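Local coordinates for putative GH105 family protein (Salmonella enterica subsp. enterica serovar Paratyphi A, PDB 3QWT), which is of unconfirmed function but probably removes unsaturated uronyl residues by hydrolysis from oligosaccharides derived from pectin, at residues W167-M172 and A228-G233; F343-G348 and D352-I357. One frame throughout, in Å; residues are numbered along the deposited sequence.

Overall arrangement
Contact 1 joins the starts of two helices of the alpha/alpha toroid, and contact 2 packs a loop on a short helix and its exit; their centres are 12 Å apart. Contact 1 is the more buried, its centre about 10 Å from the centre of the chain, against about 18 Å for the centre of contact 2. They meet directly: Trp230 CZ2 packs 3.5 Å from Thr345 CB, and Ala228 CB lies 3.3 Å from Tyr354 CE2. His215 joins them through hydrogen bonds, its NE2 to Asp169 and its ND1 to Tyr354. Glycerol, probably from the crystallisation liquor, lies about 3 Å from the Asp169 side chain, and Thr345 O is hydrogen-bonded to glycerol O1; it may mark a pocket bordered by both contacts.

Contact 1: W167-M172 and A228-G233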
ATOM      1  N   TRP A 167      18.782  35.682   8.702  1.00 34.87           N
ATOM      2  CA  TRP A 167      19.694  35.513   9.842  1.00 36.39           C
ATOM      3  C   TRP A 167      19.751  34.067  10.313  1.00 35.12           C
ATOM      4  O   TRP A 167      18.778  33.321  10.151  1.00 28.58           O
ATOM      5  CB  TRP A 167      19.245  36.359  11.044  1.00 35.46           C
ATOM      6  CG  TRP A 167      19.157  37.833  10.822  1.00 36.24           C
ATOM      7  CD1 TRP A 167      19.134  38.485   9.631  1.00 37.67           C
ATOM      8  CD2 TRP A 167      19.074  38.840  11.836  1.00 33.53           C
ATOM      9  NE1 TRP A 167      19.037  39.840   9.839  1.00 41.32           N
ATOM     10  CE2 TRP A 167      18.991  40.083  11.184  1.00 35.81           C
ATOM     11  CE3 TRP A 167      19.060  38.807  13.231  1.00 36.26           C
ATOM     12  CZ2 TRP A 167      18.907  41.296  11.881  1.00 41.17           C
ATOM     13  CZ3 TRP A 167      18.964  40.010  13.926  1.00 41.67           C
ATOM     14  CH2 TRP A 167      18.896  41.238  13.246  1.00 39.72           C
ATOM     15  N   ASP A 168      20.863  33.689  10.946  1.00 25.15           N
ATOM     16  CA  ASP A 168      20.930  32.414  11.667  1.00 27.64           C
ATOM     17  C   ASP A 168      19.675  32.170  12.533  1.00 26.27           C
ATOM     18  O   ASP A 168      19.080  31.105  12.490  1.00 33.98           O
ATOM     19  CB  ASP A 168      22.132  32.392  12.608  1.00 22.41           C
ATOM     20  CG  ASP A 168      23.457  32.708  11.900  1.00 34.70           C
ATOM     21  OD1 ASP A 168      23.513  32.736  10.657  1.00 35.50           O
ATOM     22  OD2 ASP A 168      24.457  32.923  12.603  1.00 40.61           O
ATOM     23  N   ASP A 169      19.332  33.172  13.337  1.00 25.81           N
ATOM     24  CA  ASP A 169      18.351  33.066  14.402  1.00 27.22           C
ATOM     25  C   ASP A 169      16.994  32.566  13.863  1.00 32.84           C
ATOM     26  O   ASP A 169      16.223  31.913  14.567  1.00 40.33           O
ATOM     27  CB  ASP A 169      18.192  34.431  15.111  1.00 34.67           C
ATOM     28  CG  ASP A 169      19.552  35.040  15.573  1.00 45.39           C
ATOM     29  OD1 ASP A 169      19.780  35.196  16.799  1.00 40.44           O
ATOM     30  OD2 ASP A 169      20.396  35.371  14.710  1.00 41.98           O
ATOM     31  N   THR A 170      16.705  32.880  12.611  1.00 25.96           N
ATOM     32  CA  THR A 170      15.458  32.450  12.011  1.00 32.30           C
ATOM     33  C   THR A 170      15.318  30.947  12.150  1.00 31.12           C
ATOM     34  O   THR A 170      14.221  30.463  12.330  1.00 24.43           O
ATOM     35  CB  THR A 170      15.383  32.852  10.543  1.00 31.40           C
ATOM     36  OG1 THR A 170      15.494  34.274  10.448  1.00 34.69           O
ATOM     37  CG2 THR A 170      14.075  32.406   9.915  1.00 27.89           C
ATOM     38  N   LEU A 171      16.424  30.204  12.097  1.00 27.73           N
ATOM     39  CA  LEU A 171      16.274  28.747  12.103  1.00 33.86           C
ATOM     40  C   LEU A 171      15.679  28.245  13.413  1.00 31.84           C
ATOM     41  O   LEU A 171      14.942  27.259  13.423  1.00 28.33           O
ATOM     42  CB  LEU A 171      17.575  28.011  11.737  1.00 32.44           C
ATOM     43  CG  LEU A 171      17.932  28.111  10.243  1.00 37.42           C
ATOM     44  CD1 LEU A 171      19.404  27.833   9.996  1.00 41.08           C
ATOM     45  CD2 LEU A 171      17.061  27.184   9.388  1.00 33.99           C
HETATM   46  N   MSE A 172      15.981  28.944  14.506  1.00 25.32           N
HETATM   47  CA  MSE A 172      15.505  28.544  15.820  1.00 29.02           C
HETATM   48  C   MSE A 172      14.099  29.077  16.129  1.00 40.33           C
HETATM   49  O   MSE A 172      13.252  28.348  16.666  1.00 42.41           O
HETATM   50  CB  MSE A 172      16.489  29.007  16.907  1.00 33.79           C
HETATM   51  CG  MSE A 172      16.051  28.727  18.343  1.00 29.06           C
HETATM   52 SE   MSE A 172      16.160  26.833  18.817  0.77 52.11          SE
HETATM   53  CE  MSE A 172      14.269  26.529  19.196  1.00 42.37           C
ATOM     54  N   ALA A 228      30.464  38.327  10.395  1.00 41.11           N
ATOM     55  CA  ALA A 228      30.680  37.947  11.781  1.00 42.71           C
ATOM     56  C   ALA A 228      30.436  36.462  12.031  1.00 43.47           C
ATOM     57  O   ALA A 228      29.377  35.921  11.709  1.00 42.43           O
ATOM     58  CB  ALA A 228      29.800  38.798  12.708  1.00 48.98           C
ATOM     59  N   ARG A 229      31.428  35.795  12.602  1.00 35.61           N
ATOM     60  CA  ARG A 229      31.240  34.408  12.966  1.00 43.90           C
ATOM     61  C   ARG A 229      30.813  34.417  14.421  1.00 42.57           C
ATOM     62  O   ARG A 229      31.580  34.091  15.330  1.00 45.73           O
ATOM     63  CB  ARG A 229      32.499  33.582  12.693  1.00 38.58           C
ATOM     64  CG  ARG A 229      32.864  33.600  11.221  1.00 42.45           C
ATOM     65  CD  ARG A 229      34.112  32.783  10.899  1.00 45.07           C
ATOM     66  NE  ARG A 229      34.388  32.805   9.466  1.00 47.48           N
ATOM     67  CZ  ARG A 229      35.194  33.686   8.878  1.00 44.32           C
ATOM     68  NH1 ARG A 229      35.804  34.601   9.604  1.00 44.07           N
ATOM     69  NH2 ARG A 229      35.394  33.655   7.566  1.00 41.59           N
ATOM     70  N   TRP A 230      29.563  34.813  14.621  1.00 32.91           N
ATOM     71  CA  TRP A 230      29.060  35.131  15.951  1.00 38.75           C
ATOM     72  C   TRP A 230      28.645  33.873  16.699  1.00 38.95           C
ATOM     73  O   TRP A 230      28.000  32.988  16.143  1.00 43.41           O
ATOM     74  CB  TRP A 230      27.911  36.127  15.838  1.00 41.97           C
ATOM     75  CG  TRP A 230      27.232  36.455  17.120  1.00 44.37           C
ATOM     76  CD1 TRP A 230      27.817  36.926  18.247  1.00 46.55           C
ATOM     77  CD2 TRP A 230      25.823  36.381  17.395  1.00 38.81           C
ATOM     78  NE1 TRP A 230      26.870  37.129  19.218  1.00 48.43           N
ATOM     79  CE2 TRP A 230      25.636  36.810  18.719  1.00 37.14           C
ATOM     80  CE3 TRP A 230      24.707  35.983  16.650  1.00 47.22           C
ATOM     81  CZ2 TRP A 230      24.378  36.854  19.327  1.00 41.02           C
ATOM     82  CZ3 TRP A 230      23.443  36.028  17.255  1.00 49.48           C
ATOM     83  CH2 TRP A 230      23.295  36.455  18.577  1.00 46.72           C
ATOM     84  N   ALA A 231      29.034  33.798  17.965  1.00 38.66           N
ATOM     85  CA  ALA A 231      28.847  32.584  18.753  1.00 36.24           C
ATOM     86  C   ALA A 231      27.381  32.172  18.920  1.00 32.65           C
ATOM     87  O   ALA A 231      26.970  31.113  18.438  1.00 44.69           O
ATOM     88  CB  ALA A 231      29.521  32.727  20.118  1.00 33.82           C
ATOM     89  N   ARG A 232      26.593  32.981  19.616  1.00 35.90           N
ATOM     90  CA  ARG A 232      25.207  32.591  19.871  1.00 36.97           C
ATOM     91  C   ARG A 232      24.487  32.147  18.580  1.00 38.40           C
ATOM     92  O   ARG A 232      23.807  31.121  18.561  1.00 43.88           O
ATOM     93  CB  ARG A 232      24.428  33.673  20.638  1.00 30.63           C
ATOM     94  CG  ARG A 232      22.952  33.263  20.844  1.00 40.14           C
ATOM     95  CD  ARG A 232      22.346  33.773  22.148  1.00 41.92           C
ATOM     96  NE  ARG A 232      22.206  35.225  22.163  1.00 50.55           N
ATOM     97  CZ  ARG A 232      22.906  36.032  22.949  1.00 48.76           C
ATOM     98  NH1 ARG A 232      22.713  37.338  22.889  1.00 52.65           N
ATOM     99  NH2 ARG A 232      23.791  35.533  23.801  1.00 52.86           N
ATOM    100  N   GLY A 233      24.668  32.902  17.500  1.00 38.51           N
ATOM    101  CA  GLY A 233      24.031  32.590  16.235  1.00 37.35           C
ATOM    102  C   GLY A 233      24.358  31.192  15.742  1.00 42.79           C
ATOM    103  O   GLY A 233      23.467  30.444  15.309  1.00 39.32           O
TER
HETATM  104  O   HOH W   1      27.159  33.856  13.470  1.00 52.11           O
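Asp168 lies against Gly233 and Asp169 faces Trp230, where two helices of the alpha/alpha toroid begin, 170-184 and 231-248. A type I beta turn from Trp167 to Thr170 leads toward helix 170-184; the second helix has Trp230 at its N-cap. Asp168 is aimed at the first turn of helix 231-248, and its CB and OD2 rest on the peptide of Gly233, OD2 coming 3.6 Å from Gly233 C. Glycine suits this place because the two backbones approach to 5.5 Å between the CA atoms of Asp168 and Gly233, with a carboxylate filling the side where a side chain would stand. A water 3.0 Å from Asp168 OD2 and 2.9 Å from Trp230 O can donate to both, although further acceptors compete for its protons.

Trp230 extends its indole away from its own backbone N (chi1 175°), which carries the six-membered ring out to Asp169. The carboxylate meets the rim of the indole with OD1 near the ring plane, 3.8 Å from Trp230 CZ3, and the two flat groups are only 23° apart. An oxygen placed so faces the weakly positive C-H edge instead of the electron-rich face. The carboxylate is fixed by stronger partners: Trp236 NE1 donates to OD1, and His215 NE2 bonds to OD2. Tryptophan suits the place because its long ring reaches from the N-cap to present a C-H edge to the carboxylate. Arg232 CB and Gly233 N lie over one face of the indole, toward its rim, while the guanidinium curls back until Trp230 CZ2 stands 3.6 Å above its plane.

Contact 2: F343-G348 and D352-I357; sequences FGTGMG and DFYRHI
The hydroxyl of Tyr354 is gripped by three polar groups: Gly348 N donates to it over 2.9 Å along a nearly straight line (167°), a water stands 2.6 Å from OH, and His215 ND1 is a further hydrogen-bond partner. The same water donates to Gly348 O, so the phenol holds the glycine's N directly and its O through the water. Met347 SE lies beside the oxygen as well, 3.6 Å from Tyr354 OH.

These bonds tie the loop 343-348 to the short helix 351-355 that follows it. Gly348 is pressed against two aromatic side chains. Its CA makes a CH-pi contact over one face of Phe353, 3.6 Å from the ring centroid, and also comes close to Tyr354 CE2; glycine suits the place because the two rings occupy the side where a CB would stand. Phe353, with CG swung opposite its backbone N (chi1 166°), turns that face to the loop and sets its CD2 3.7 Å above the plane of the Tyr354 ring, over the centre.

Thr345 splits its two branches between unlike surroundings. The methyl CG2 points at Phe353 CE2 and Tyr354 CE1, while OG1 donates to Phe343 O over 3.0 Å, tying the loop to itself. Ile357 packs against this pair, its CG2 3.4 Å from Thr345 OG1. Trp230 touches Thr345 and meets the Tyr354 ring at about 45°.

Tyr354 OH meets ND1 of His215, whose NE2 bonds Asp169, so the contact is consistent with a second shell that fixes the rotation of the imidazole.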
ATOM      1  N   PHE A 343      23.466  40.264  25.965  1.00 49.41           N
ATOM      2  CA  PHE A 343      22.117  40.760  25.757  1.00 51.16           C
ATOM      3  C   PHE A 343      21.717  40.563  24.303  1.00 53.40           C
ATOM      4  O   PHE A 343      22.550  40.213  23.473  1.00 55.01           O
ATOM      5  CB  PHE A 343      22.047  42.235  26.150  1.00 52.35           C
ATOM      6  CG  PHE A 343      20.695  42.844  25.962  1.00 55.41           C
ATOM      7  CD1 PHE A 343      19.608  42.379  26.687  1.00 52.71           C
ATOM      8  CD2 PHE A 343      20.502  43.874  25.053  1.00 53.04           C
ATOM      9  CE1 PHE A 343      18.352  42.936  26.512  1.00 46.82           C
ATOM     10  CE2 PHE A 343      19.253  44.432  24.872  1.00 52.36           C
ATOM     11  CZ  PHE A 343      18.174  43.966  25.608  1.00 44.02           C
ATOM     12  N   GLY A 344      20.439  40.774  24.000  1.00 59.34           N
ATOM     13  CA  GLY A 344      19.949  40.607  22.643  1.00 60.48           C
ATOM     14  C   GLY A 344      20.887  41.271  21.660  1.00 59.61           C
ATOM     15  O   GLY A 344      21.293  42.422  21.870  1.00 58.55           O
ATOM     16  N   THR A 345      21.241  40.553  20.598  1.00 51.34           N
ATOM     17  CA  THR A 345      22.228  41.061  19.641  1.00 53.79           C
ATOM     18  C   THR A 345      21.683  41.125  18.213  1.00 50.84           C
ATOM     19  O   THR A 345      21.402  40.088  17.594  1.00 46.68           O
ATOM     20  CB  THR A 345      23.519  40.195  19.633  1.00 47.72           C
ATOM     21  OG1 THR A 345      24.138  40.223  20.919  1.00 47.64           O
ATOM     22  CG2 THR A 345      24.510  40.693  18.587  1.00 44.64           C
ATOM     23  N   GLY A 346      21.556  42.344  17.692  1.00 45.01           N
ATOM     24  CA  GLY A 346      21.148  42.566  16.314  1.00 47.15           C
ATOM     25  C   GLY A 346      22.233  42.303  15.275  1.00 48.95           C
ATOM     26  O   GLY A 346      23.275  41.699  15.563  1.00 46.02           O
HETATM   27  N   MSE A 347      21.989  42.750  14.050  1.00 46.33           N
HETATM   28  CA  MSE A 347      22.953  42.523  12.986  1.00 47.97           C
HETATM   29  C   MSE A 347      24.004  43.618  13.010  1.00 48.04           C
HETATM   30  O   MSE A 347      23.677  44.810  12.974  1.00 50.82           O
HETATM   31  CB  MSE A 347      22.274  42.483  11.620  1.00 44.78           C
HETATM   32  CG  MSE A 347      23.250  42.210  10.488  1.00 43.93           C
HETATM   33 SE   MSE A 347      23.894  40.373  10.585  0.72 48.22          SE
HETATM   34  CE  MSE A 347      22.126  39.511  10.892  1.00 27.40           C
ATOM     35  N   GLY A 348      25.264  43.214  13.076  1.00 39.04           N
ATOM     36  CA  GLY A 348      26.349  44.175  13.121  1.00 42.88           C
ATOM     37  C   GLY A 348      26.840  44.519  11.734  1.00 47.55           C
ATOM     38  O   GLY A 348      26.849  43.668  10.841  1.00 47.61           O
ATOM     39  N   ASP A 352      33.479  45.171  15.712  1.00 51.97           N
ATOM     40  CA  ASP A 352      33.415  45.825  17.009  1.00 58.60           C
ATOM     41  C   ASP A 352      32.004  45.756  17.598  1.00 60.12           C
ATOM     42  O   ASP A 352      31.838  45.572  18.808  1.00 59.10           O
ATOM     43  CB  ASP A 352      33.886  47.276  16.898  1.00 64.64           C
ATOM     44  CG  ASP A 352      35.396  47.412  17.010  1.00 65.71           C
ATOM     45  OD1 ASP A 352      36.057  46.436  17.414  1.00 65.72           O
ATOM     46  OD2 ASP A 352      35.917  48.504  16.712  1.00 68.22           O
ATOM     47  N   PHE A 353      30.995  45.889  16.735  1.00 55.45           N
ATOM     48  CA  PHE A 353      29.600  45.868  17.170  1.00 55.26           C
ATOM     49  C   PHE A 353      29.319  44.650  18.039  1.00 55.35           C
ATOM     50  O   PHE A 353      28.626  44.743  19.044  1.00 47.76           O
ATOM     51  CB  PHE A 353      28.658  45.889  15.963  1.00 51.86           C
ATOM     52  CG  PHE A 353      27.240  45.528  16.291  1.00 54.64           C
ATOM     53  CD1 PHE A 353      26.293  46.513  16.528  1.00 57.37           C
ATOM     54  CD2 PHE A 353      26.849  44.207  16.358  1.00 54.08           C
ATOM     55  CE1 PHE A 353      24.975  46.178  16.825  1.00 55.88           C
ATOM     56  CE2 PHE A 353      25.532  43.866  16.654  1.00 60.12           C
ATOM     57  CZ  PHE A 353      24.597  44.848  16.887  1.00 57.36           C
ATOM     58  N   TYR A 354      29.864  43.508  17.638  1.00 58.99           N
ATOM     59  CA  TYR A 354      29.657  42.264  18.363  1.00 53.02           C
ATOM     60  C   TYR A 354      30.484  42.229  19.629  1.00 52.74           C
ATOM     61  O   TYR A 354      30.080  41.629  20.625  1.00 58.12           O
ATOM     62  CB  TYR A 354      29.999  41.069  17.471  1.00 52.20           C
ATOM     63  CG  TYR A 354      28.996  40.899  16.365  1.00 45.39           C
ATOM     64  CD1 TYR A 354      27.822  40.184  16.572  1.00 47.95           C
ATOM     65  CD2 TYR A 354      29.196  41.489  15.130  1.00 35.84           C
ATOM     66  CE1 TYR A 354      26.890  40.046  15.569  1.00 50.54           C
ATOM     67  CE2 TYR A 354      28.270  41.365  14.122  1.00 41.05           C
ATOM     68  CZ  TYR A 354      27.119  40.636  14.344  1.00 47.49           C
ATOM     69  OH  TYR A 354      26.192  40.504  13.343  1.00 44.53           O
ATOM     70  N   ARG A 355      31.637  42.889  19.580  1.00 43.98           N
ATOM     71  CA  ARG A 355      32.574  42.886  20.692  1.00 50.98           C
ATOM     72  C   ARG A 355      32.040  43.617  21.919  1.00 50.98           C
ATOM     73  O   ARG A 355      32.338  43.225  23.043  1.00 49.10           O
ATOM     74  CB  ARG A 355      33.925  43.471  20.266  1.00 54.83           C
ATOM     75  CG  ARG A 355      34.667  42.615  19.242  1.00 55.60           C
ATOM     76  CD  ARG A 355      35.922  43.319  18.731  1.00 58.12           C
ATOM     77  NE  ARG A 355      36.670  42.497  17.778  1.00 63.11           N
ATOM     78  CZ  ARG A 355      36.949  42.862  16.526  1.00 63.83           C
ATOM     79  NH1 ARG A 355      36.541  44.039  16.064  1.00 63.34           N
ATOM     80  NH2 ARG A 355      37.638  42.048  15.734  1.00 60.27           N
ATOM     81  N   HIS A 356      31.230  44.651  21.705  1.00 49.29           N
ATOM     82  CA  HIS A 356      30.777  45.482  22.815  1.00 56.36           C
ATOM     83  C   HIS A 356      29.301  45.313  23.228  1.00 58.22           C
ATOM     84  O   HIS A 356      28.712  46.215  23.817  1.00 57.37           O
ATOM     85  CB  HIS A 356      31.102  46.953  22.539  1.00 57.55           C
ATOM     86  CG  HIS A 356      32.526  47.182  22.142  1.00 64.98           C
ATOM     87  ND1 HIS A 356      32.884  47.717  20.923  1.00 66.48           N
ATOM     88  CD2 HIS A 356      33.685  46.932  22.797  1.00 66.82           C
ATOM     89  CE1 HIS A 356      34.200  47.790  20.845  1.00 65.61           C
ATOM     90  NE2 HIS A 356      34.711  47.322  21.970  1.00 65.10           N
ATOM     91  N   ILE A 357      28.710  44.159  22.931  1.00 58.54           N
ATOM     92  CA  ILE A 357      27.369  43.852  23.422  1.00 59.10           C
ATOM     93  C   ILE A 357      27.374  43.732  24.952  1.00 58.06           C
ATOM     94  O   ILE A 357      28.208  43.034  25.515  1.00 60.47           O
ATOM     95  CB  ILE A 357      26.833  42.523  22.817  1.00 55.49           C
ATOM     96  CG1 ILE A 357      26.740  42.621  21.295  1.00 53.16           C
ATOM     97  CG2 ILE A 357      25.484  42.155  23.410  1.00 53.77           C
ATOM     98  CD1 ILE A 357      25.657  43.544  20.813  1.00 48.85           C
TER
HETATM   99  O   HOH W   2      27.317  41.068  11.057  1.00 46.94           O